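Local coordinates for protein pleckstrin homology domain-containing family M member 2 (Homo sapiens, PDB 3CXB) that binds the Salmonella virulence effector SifA through its PH domain and probably also interacts with kinesin, at residues G4-K9 / E86-E91; V25-G30 / Q94-A99; P43-N48 / V71-R76. One frame throughout, in Å; residues are numbered along the deposited sequence.

Contact 1: residues G4-K9 / E86-E91; sequences GMLHYK and EAEMAE
Glu-88 stretches from the helix toward Leu-6 with CG anti to the backbone N (chi1 -180°) and an extended chain beyond it (chi2 179°), which carries the carboxylate out to the strand. Leu-6 instead sets CG beside its own backbone N (chi1 -76°), and this brings its CD1 branch round toward the helix. CD1 of Leu-6 ends 4.0 Å from OE1 of Glu-88, with the two side chains at an oblique angle. The same OE1 comes to 3.6 Å from the carbonyl oxygen of Met-5. The contact is small, joining the start of the C-terminal helix to the first strand of the PH fold. Behind it, Leu-6 reaches inward to Leu-81 and Phe-69, and Met-89, one residue along the helix, also packs on Phe-69, whereas Glu-88 is partly exposed. OE2 of Glu-88 is close to OE2 of Glu-84, a like-charged neighbour that would tend to raise the pKa of the carboxylate; the nearby N-terminal end of the helix would tend to lower it, so the net shift is not settled. No hydrogen bond is made across the contact: the Leu-6 approach is plain packing, and the Met-5 approach sets two acceptors near each other.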
loop_
_atom_site.group_PDB
_atom_site.type_symbol
_atom_site.label_atom_id
_atom_site.label_comp_id
_atom_site.label_asym_id
_atom_site.label_seq_id
_atom_site.Cartn_x
_atom_site.Cartn_y
_atom_site.Cartn_z
ATOM N N GLY B 4 -2.417 -10.138 0.943
ATOM C CA GLY B 4 -1.046 -10.557 0.948
ATOM C C GLY B 4 -0.222 -9.754 1.911
ATOM O O GLY B 4 -0.663 -8.733 2.435
ATOM N N MET B 5 0.992 -10.224 2.132
ATOM C CA MET B 5 1.913 -9.569 3.032
ATOM C C MET B 5 2.798 -8.620 2.217
ATOM O O MET B 5 3.239 -8.962 1.123
ATOM C CB MET B 5 2.770 -10.628 3.735
ATOM C CG MET B 5 3.271 -10.216 5.124
ATOM S SD MET B 5 1.921 -10.065 6.363
ATOM C CE MET B 5 1.885 -11.673 6.989
ATOM N N LEU B 6 3.047 -7.426 2.741
ATOM C CA LEU B 6 3.884 -6.448 2.051
ATOM C C LEU B 6 4.713 -5.702 3.086
ATOM O O LEU B 6 4.714 -6.055 4.263
ATOM C CB LEU B 6 3.015 -5.441 1.273
ATOM C CG LEU B 6 2.326 -5.818 -0.056
ATOM C CD1 LEU B 6 1.346 -6.971 0.091
ATOM C CD2 LEU B 6 1.563 -4.621 -0.541
ATOM N N HIS B 7 5.431 -4.680 2.640
ATOM C CA HIS B 7 6.235 -3.853 3.534
ATOM C C HIS B 7 5.776 -2.421 3.277
ATOM O O HIS B 7 5.089 -2.161 2.288
ATOM C CB HIS B 7 7.730 -3.987 3.216
ATOM C CG HIS B 7 8.273 -5.369 3.415
ATOM N ND1 HIS B 7 9.603 -5.682 3.230
ATOM C CD2 HIS B 7 7.662 -6.526 3.763
ATOM C CE1 HIS B 7 9.787 -6.973 3.451
ATOM N NE2 HIS B 7 8.625 -7.509 3.775
ATOM N N TYR B 8 6.128 -1.493 4.154
ATOM C CA TYR B 8 5.725 -0.118 3.932
ATOM C C TYR B 8 6.638 0.841 4.665
ATOM O O TYR B 8 6.944 0.646 5.835
ATOM C CB TYR B 8 4.260 0.082 4.348
ATOM C CG TYR B 8 3.983 0.049 5.837
ATOM C CD1 TYR B 8 4.108 1.199 6.615
ATOM C CD2 TYR B 8 3.591 -1.131 6.472
ATOM C CE1 TYR B 8 3.854 1.177 7.990
ATOM C CE2 TYR B 8 3.334 -1.164 7.853
ATOM C CZ TYR B 8 3.469 -0.005 8.601
ATOM O OH TYR B 8 3.234 -0.015 9.957
ATOM N N LYS B 9 7.091 1.870 3.962
ATOM C CA LYS B 9 7.972 2.861 4.558
ATOM C C LYS B 9 7.181 3.718 5.525
ATOM O O LYS B 9 7.703 4.158 6.546
ATOM C CB LYS B 9 8.592 3.740 3.470
ATOM C CG LYS B 9 9.479 4.862 3.988
ATOM C CD LYS B 9 10.245 5.513 2.838
ATOM C CE LYS B 9 11.058 6.722 3.284
ATOM N NZ LYS B 9 10.192 7.785 3.865
ATOM N N GLU B 86 8.635 -8.490 -8.885
ATOM C CA GLU B 86 8.119 -7.584 -9.891
ATOM C C GLU B 86 6.696 -7.992 -10.274
ATOM O O GLU B 86 5.875 -7.154 -10.657
ATOM C CB GLU B 86 9.043 -7.616 -11.113
ATOM C CG GLU B 86 8.445 -7.132 -12.448
ATOM C CD GLU B 86 8.293 -5.627 -12.533
ATOM O OE1 GLU B 86 9.088 -4.914 -11.885
ATOM O OE2 GLU B 86 7.391 -5.159 -13.262
ATOM N N ALA B 87 6.394 -9.279 -10.151
ATOM C CA ALA B 87 5.071 -9.774 -10.527
ATOM C C ALA B 87 3.992 -9.456 -9.501
ATOM O O ALA B 87 2.933 -8.925 -9.845
ATOM C CB ALA B 87 5.132 -11.275 -10.777
ATOM N N GLU B 88 4.253 -9.795 -8.243
ATOM C CA GLU B 88 3.289 -9.525 -7.190
ATOM C C GLU B 88 2.929 -8.039 -7.203
ATOM O O GLU B 88 1.751 -7.670 -7.153
ATOM C CB GLU B 88 3.856 -9.907 -5.818
ATOM C CG GLU B 88 2.877 -9.642 -4.672
ATOM C CD GLU B 88 3.409 -10.033 -3.300
ATOM O OE1 GLU B 88 2.660 -9.868 -2.307
ATOM O OE2 GLU B 88 4.566 -10.499 -3.211
ATOM N N MET B 89 3.945 -7.189 -7.280
ATOM C CA MET B 89 3.714 -5.760 -7.291
ATOM C C MET B 89 2.862 -5.372 -8.499
ATOM O O MET B 89 1.930 -4.593 -8.370
ATOM C CB MET B 89 5.044 -5.019 -7.279
ATOM C CG MET B 89 5.420 -4.407 -8.585
ATOM S SD MET B 89 5.026 -2.685 -8.551
ATOM C CE MET B 89 6.717 -1.959 -8.309
ATOM N N ALA B 90 3.148 -5.930 -9.662
ATOM C CA ALA B 90 2.349 -5.622 -10.838
ATOM C C ALA B 90 0.915 -6.114 -10.634
ATOM O O ALA B 90 -0.056 -5.551 -11.181
ATOM C CB ALA B 90 2.944 -6.280 -12.042
ATOM N N GLU B 91 0.786 -7.180 -9.848
ATOM C CA GLU B 91 -0.530 -7.738 -9.579
ATOM C C GLU B 91 -1.303 -6.791 -8.676
ATOM O O GLU B 91 -2.491 -6.538 -8.880
ATOM C CB GLU B 91 -0.409 -9.101 -8.920
ATOM C CG GLU B 91 -1.673 -9.912 -9.071
ATOM C CD GLU B 91 -1.537 -11.305 -8.522
ATOM O OE1 GLU B 91 -2.506 -12.083 -8.670
ATOM O OE2 GLU B 91 -0.469 -11.615 -7.944
#

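Contact 2: residues V25-G30 / Q94-A99; sequences VVLSNG and QHLCQA
Leu-27 points from its strand toward the helix and meets it with one methyl, CD2, which faces two consecutive helical residues. Its CG stands anti to the backbone N (chi1 168°), extending the side chain across the gap, and CD2 lies 3.9 Å from CB of His-95 and 4.1 Å from CD2 of Leu-96. Both helical side chains run obliquely to it, but they present themselves differently. His-95 offers the root of its side chain: CB heads toward the strand, while the imidazole turns away from Leu-27, and the side chain touches Lys-2 on strand 2-8. Leu-96 leaves the helix to one side, yet its end turns back, so that CD2 approaches the leucine methyl to methyl. One turn further on, Ala-99 also points its CB at the strand, 4.6 Å from the other methyl of Leu-27, CD1, and the helix edge there lies near Gly-30 at the turn after the strand. This is the characteristic packing of the PH domain, in which the C-terminal helix covers one open end of a strongly bent antiparallel sheet; Leu-27 belongs to strand 21-28, near that end. Leu-32 of the adjacent strand 31-35 touches both Leu-27 and Leu-96, and Trp-92, earlier in the same helix, lies against Val-25 and Leu-27. Met-49, in a loop, touches Leu-96 and Ala-99. No hydrogen bond spans the two segments. His-95 is partly exposed at the border of the apolar patch, whereas Leu-27 and Leu-96 are buried.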
loop_
_atom_site.group_PDB
_atom_site.type_symbol
_atom_site.label_atom_id
_atom_site.label_comp_id
_atom_site.label_asym_id
_atom_site.label_seq_id
_atom_site.Cartn_x
_atom_site.Cartn_y
_atom_site.Cartn_z
ATOM N N VAL B 25 -1.978 -6.906 3.958
ATOM C CA VAL B 25 -2.941 -6.133 3.201
ATOM C C VAL B 25 -4.085 -6.906 2.583
ATOM O O VAL B 25 -3.910 -8.004 2.084
ATOM C CB VAL B 25 -2.212 -5.326 2.110
ATOM C CG1 VAL B 25 -3.217 -4.657 1.196
ATOM C CG2 VAL B 25 -1.308 -4.290 2.762
ATOM N N VAL B 26 -5.263 -6.301 2.619
ATOM C CA VAL B 26 -6.459 -6.921 2.070
ATOM C C VAL B 26 -7.228 -5.880 1.262
ATOM O O VAL B 26 -7.445 -4.773 1.739
ATOM C CB VAL B 26 -7.393 -7.433 3.214
ATOM C CG1 VAL B 26 -8.677 -8.017 2.649
ATOM C CG2 VAL B 26 -6.676 -8.466 4.044
ATOM N N LEU B 27 -7.617 -6.238 0.038
ATOM C CA LEU B 27 -8.402 -5.352 -0.819
ATOM C C LEU B 27 -9.721 -6.062 -1.040
ATOM O O LEU B 27 -9.868 -6.861 -1.966
ATOM C CB LEU B 27 -7.718 -5.110 -2.180
ATOM C CG LEU B 27 -8.619 -4.431 -3.241
ATOM C CD1 LEU B 27 -9.107 -3.082 -2.708
ATOM C CD2 LEU B 27 -7.894 -4.259 -4.568
ATOM N N SER B 28 -10.682 -5.797 -0.175
ATOM C CA SER B 28 -11.965 -6.452 -0.317
ATOM C C SER B 28 -13.019 -5.467 -0.744
ATOM O O SER B 28 -13.175 -4.398 -0.152
ATOM C CB SER B 28 -12.390 -7.126 0.981
ATOM O OG SER B 28 -13.622 -7.790 0.778
ATOM N N ASN B 29 -13.758 -5.867 -1.768
ATOM C CA ASN B 29 -14.783 -5.028 -2.347
ATOM C C ASN B 29 -13.952 -3.949 -3.041
ATOM O O ASN B 29 -13.091 -4.253 -3.877
ATOM C CB ASN B 29 -15.664 -4.426 -1.250
ATOM C CG ASN B 29 -17.096 -4.231 -1.698
ATOM O OD1 ASN B 29 -17.822 -3.400 -1.150
ATOM N ND2 ASN B 29 -17.518 -5.007 -2.690
ATOM N N GLY B 30 -14.186 -2.696 -2.691
ATOM C CA GLY B 30 -13.408 -1.644 -3.299
ATOM C C GLY B 30 -12.607 -0.957 -2.219
ATOM O O GLY B 30 -12.060 0.121 -2.429
ATOM N N GLN B 94 -2.244 -3.532 -10.633
ATOM C CA GLN B 94 -3.395 -3.695 -11.508
ATOM C C GLN B 94 -4.716 -3.721 -10.749
ATOM O O GLN B 94 -5.709 -3.164 -11.210
ATOM C CB GLN B 94 -3.225 -4.973 -12.319
ATOM C CG GLN B 94 -4.350 -5.289 -13.281
ATOM C CD GLN B 94 -4.113 -6.612 -13.982
ATOM O OE1 GLN B 94 -3.139 -6.764 -14.723
ATOM N NE2 GLN B 94 -4.995 -7.584 -13.743
ATOM N N HIS B 95 -4.726 -4.370 -9.589
ATOM C CA HIS B 95 -5.948 -4.441 -8.796
ATOM C C HIS B 95 -6.288 -3.075 -8.214
ATOM O O HIS B 95 -7.394 -2.587 -8.369
ATOM C CB HIS B 95 -5.817 -5.476 -7.658
ATOM C CG HIS B 95 -5.976 -6.902 -8.102
ATOM N ND1 HIS B 95 -7.046 -7.335 -8.859
ATOM C CD2 HIS B 95 -5.212 -7.997 -7.869
ATOM C CE1 HIS B 95 -6.934 -8.633 -9.075
ATOM N NE2 HIS B 95 -5.830 -9.059 -8.486
ATOM N N LEU B 96 -5.323 -2.462 -7.553
ATOM C CA LEU B 96 -5.535 -1.162 -6.942
ATOM C C LEU B 96 -5.960 -0.068 -7.918
ATOM O O LEU B 96 -6.838 0.732 -7.616
ATOM C CB LEU B 96 -4.264 -0.734 -6.217
ATOM C CG LEU B 96 -3.902 -1.623 -5.029
ATOM C CD1 LEU B 96 -2.528 -1.270 -4.499
ATOM C CD2 LEU B 96 -4.970 -1.451 -3.959
ATOM N N CYS B 97 -5.331 -0.022 -9.085
ATOM C CA CYS B 97 -5.675 0.995 -10.060
ATOM C C CYS B 97 -7.056 0.709 -10.612
ATOM O O CYS B 97 -7.787 1.623 -11.006
ATOM C CB CYS B 97 -4.625 1.038 -11.171
ATOM S SG CYS B 97 -2.975 1.522 -10.561
ATOM N N GLN B 98 -7.422 -0.564 -10.620
ATOM C CA GLN B 98 -8.738 -0.957 -11.096
ATOM C C GLN B 98 -9.776 -0.387 -10.118
ATOM O O GLN B 98 -10.747 0.251 -10.520
ATOM C CB GLN B 98 -8.829 -2.477 -11.150
ATOM C CG GLN B 98 -9.771 -3.020 -12.202
ATOM C CD GLN B 98 -9.432 -4.455 -12.536
ATOM O OE1 GLN B 98 -9.723 -5.385 -11.772
ATOM N NE2 GLN B 98 -8.772 -4.642 -13.665
ATOM N N ALA B 99 -9.547 -0.600 -8.827
ATOM C CA ALA B 99 -10.445 -0.101 -7.792
ATOM C C ALA B 99 -10.580 1.418 -7.884
ATOM O O ALA B 99 -11.644 1.968 -7.617
ATOM C CB ALA B 99 -9.929 -0.490 -6.410
#

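Contact 3: residues P43-N48 / V71-R76; sequences PLLSVN and VILSDR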
loop_
_atom_site.group_PDB
_atom_site.type_symbol
_atom_site.label_atom_id
_atom_site.label_comp_id
_atom_site.label_asym_id
_atom_site.label_seq_id
_atom_site.Cartn_x
_atom_site.Cartn_y
_atom_site.Cartn_z
ATOM N N PRO B 43 -7.359 -2.478 12.003
ATOM C CA PRO B 43 -6.808 -1.707 10.890
ATOM C C PRO B 43 -5.824 -0.613 11.238
ATOM O O PRO B 43 -6.097 0.277 12.041
ATOM C CB PRO B 43 -8.056 -1.184 10.175
ATOM C CG PRO B 43 -9.084 -1.159 11.245
ATOM C CD PRO B 43 -8.830 -2.458 11.949
ATOM N N LEU B 44 -4.657 -0.703 10.627
ATOM C CA LEU B 44 -3.629 0.293 10.826
ATOM C C LEU B 44 -4.051 1.462 9.917
ATOM O O LEU B 44 -3.857 2.640 10.241
ATOM C CB LEU B 44 -2.286 -0.301 10.397
ATOM C CG LEU B 44 -0.981 0.405 10.748
ATOM C CD1 LEU B 44 -0.857 0.564 12.242
ATOM C CD2 LEU B 44 0.170 -0.412 10.213
ATOM N N LEU B 45 -4.665 1.101 8.788
ATOM C CA LEU B 45 -5.153 2.051 7.799
ATOM C C LEU B 45 -6.218 1.442 6.915
ATOM O O LEU B 45 -6.130 0.289 6.511
ATOM C CB LEU B 45 -4.025 2.541 6.907
ATOM C CG LEU B 45 -4.495 3.232 5.618
ATOM C CD1 LEU B 45 -5.201 4.517 5.960
ATOM C CD2 LEU B 45 -3.305 3.525 4.718
ATOM N N SER B 46 -7.218 2.240 6.591
ATOM C CA SER B 46 -8.302 1.789 5.754
ATOM C C SER B 46 -8.586 2.871 4.719
ATOM O O SER B 46 -8.843 4.015 5.081
ATOM C CB SER B 46 -9.526 1.545 6.626
ATOM O OG SER B 46 -10.680 1.320 5.839
ATOM N N VAL B 47 -8.534 2.518 3.438
ATOM C CA VAL B 47 -8.773 3.502 2.387
ATOM C C VAL B 47 -9.854 3.108 1.416
ATOM O O VAL B 47 -9.886 1.990 0.924
ATOM C CB VAL B 47 -7.514 3.766 1.557
ATOM C CG1 VAL B 47 -6.514 4.560 2.359
ATOM C CG2 VAL B 47 -6.912 2.463 1.141
ATOM N N ASN B 48 -10.739 4.046 1.132
ATOM C CA ASN B 48 -11.799 3.780 0.191
ATOM C C ASN B 48 -11.276 4.065 -1.211
ATOM O O ASN B 48 -11.267 5.212 -1.672
ATOM C CB ASN B 48 -13.014 4.658 0.486
ATOM C CG ASN B 48 -14.165 4.397 -0.469
ATOM O OD1 ASN B 48 -15.153 5.129 -0.477
ATOM N ND2 ASN B 48 -14.044 3.347 -1.279
ATOM N N VAL B 71 0.235 4.485 -2.861
ATOM C CA VAL B 71 -1.189 4.743 -2.952
ATOM C C VAL B 71 -1.383 6.173 -2.481
ATOM O O VAL B 71 -1.253 6.445 -1.295
ATOM C CB VAL B 71 -1.980 3.797 -2.029
ATOM C CG1 VAL B 71 -3.465 4.118 -2.085
ATOM C CG2 VAL B 71 -1.755 2.367 -2.458
ATOM N N ILE B 72 -1.676 7.082 -3.409
ATOM C CA ILE B 72 -1.878 8.487 -3.088
ATOM C C ILE B 72 -3.135 8.743 -2.251
ATOM O O ILE B 72 -4.211 8.228 -2.546
ATOM C CB ILE B 72 -1.968 9.346 -4.361
ATOM C CG1 ILE B 72 -0.578 9.546 -4.993
ATOM C CG2 ILE B 72 -2.520 10.708 -3.993
ATOM C CD1 ILE B 72 0.142 8.295 -5.421
ATOM N N LEU B 73 -2.988 9.553 -1.209
ATOM C CA LEU B 73 -4.100 9.865 -0.335
ATOM C C LEU B 73 -4.299 11.364 -0.205
ATOM O O LEU B 73 -3.340 12.129 -0.165
ATOM C CB LEU B 73 -3.856 9.246 1.033
ATOM C CG LEU B 73 -3.701 7.722 1.010
ATOM C CD1 LEU B 73 -3.262 7.231 2.382
ATOM C CD2 LEU B 73 -5.008 7.071 0.607
ATOM N N SER B 74 -5.560 11.766 -0.125
ATOM C CA SER B 74 -5.938 13.163 -0.025
ATOM C C SER B 74 -5.642 13.783 1.330
ATOM O O SER B 74 -5.907 13.187 2.380
ATOM C CB SER B 74 -7.431 13.314 -0.332
ATOM O OG SER B 74 -7.772 12.713 -1.571
ATOM N N ASP B 75 -5.096 14.994 1.286
ATOM C CA ASP B 75 -4.765 15.756 2.486
ATOM C C ASP B 75 -3.921 15.017 3.522
ATOM O O ASP B 75 -3.986 15.332 4.712
ATOM C CB ASP B 75 -6.052 16.264 3.156
ATOM C CG ASP B 75 -6.805 17.274 2.298
ATOM O OD1 ASP B 75 -7.866 17.765 2.742
ATOM O OD2 ASP B 75 -6.338 17.580 1.181
ATOM N N ARG B 76 -3.126 14.047 3.075
ATOM C CA ARG B 76 -2.274 13.282 3.976
ATOM C C ARG B 76 -1.299 12.393 3.185
ATOM O O ARG B 76 -1.603 11.941 2.076
ATOM C CB ARG B 76 -3.154 12.478 4.945
ATOM C CG ARG B 76 -3.440 11.043 4.586
ATOM C CD ARG B 76 -2.322 10.160 5.096
ATOM N NE ARG B 76 -2.706 8.760 5.225
ATOM C CZ ARG B 76 -1.847 7.779 5.499
ATOM N NH1 ARG B 76 -0.560 8.046 5.668
ATOM N NH2 ARG B 76 -2.271 6.529 5.614
#
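Val-47 of strand 45-48 faces Leu-73 across the interior of the PH barrel, where the two halves of the bent sheet turn their apolar sides to each other, and Leu-45 meets Arg-76 at the margin of that interior. These strands are not neighbours in the sheet and share no hydrogen bonds, so side chains alone make the contact. In the backbone, Leu-44 and Leu-45 both face Gln-34 in a classic beta bulge, the irregularity at which strand 45-48 begins; on the other side a type II turn from Leu-73 to Arg-76 reverses the chain at the end of strand 68-73. The apolar part is made by Leu-73, whose two methyls go to different partners. CD2 meets CG1 of Val-47 at 3.4 Å, with the two side chains at about a right angle, while CD1 lies by CD2 of Leu-45, at 4.4 Å. Leu-73 has its CG beside the backbone N (chi1 -60°), and this spreads the two branches over both residues of the opposing strand. Around this pair Val-47 also leans on Leu-32, and Leu-45 on Leu-79. The other contact is one of a charged group with aliphatic carbons. From the turn the arginine chain, bent at chi2 (86°), reaches Leu-45, which comes from the opposite direction. The guanidinium presents its edge, with CG of Leu-45 in its plane, and NH2 of Arg-76 lies 3.3 Å from CD2 and 3.6 Å from CD1 of that leucine.

Contacts 1 and 2 share helix 86-100, whose first turns meet strand 2-8 and whose later turns meet strand 21-28; the two strands are neighbours in the sheet, joined by a probable hydrogen bond from Val-25 N to Gly-4 O, 2.7 Å. Their centres lie about 12 Å apart. Along the chain their segments alternate, and contact 3 is nested inside both loops. It lies about 17 Å from contact 1, on the opposite side of the chain's centre, and about 13 Å from contact 2 (centre to centre). Together they close one PH domain: the helix covers one end of the bent sheet, and strands 45-48 and 68-73, not neighbours in the sheet, pack against each other.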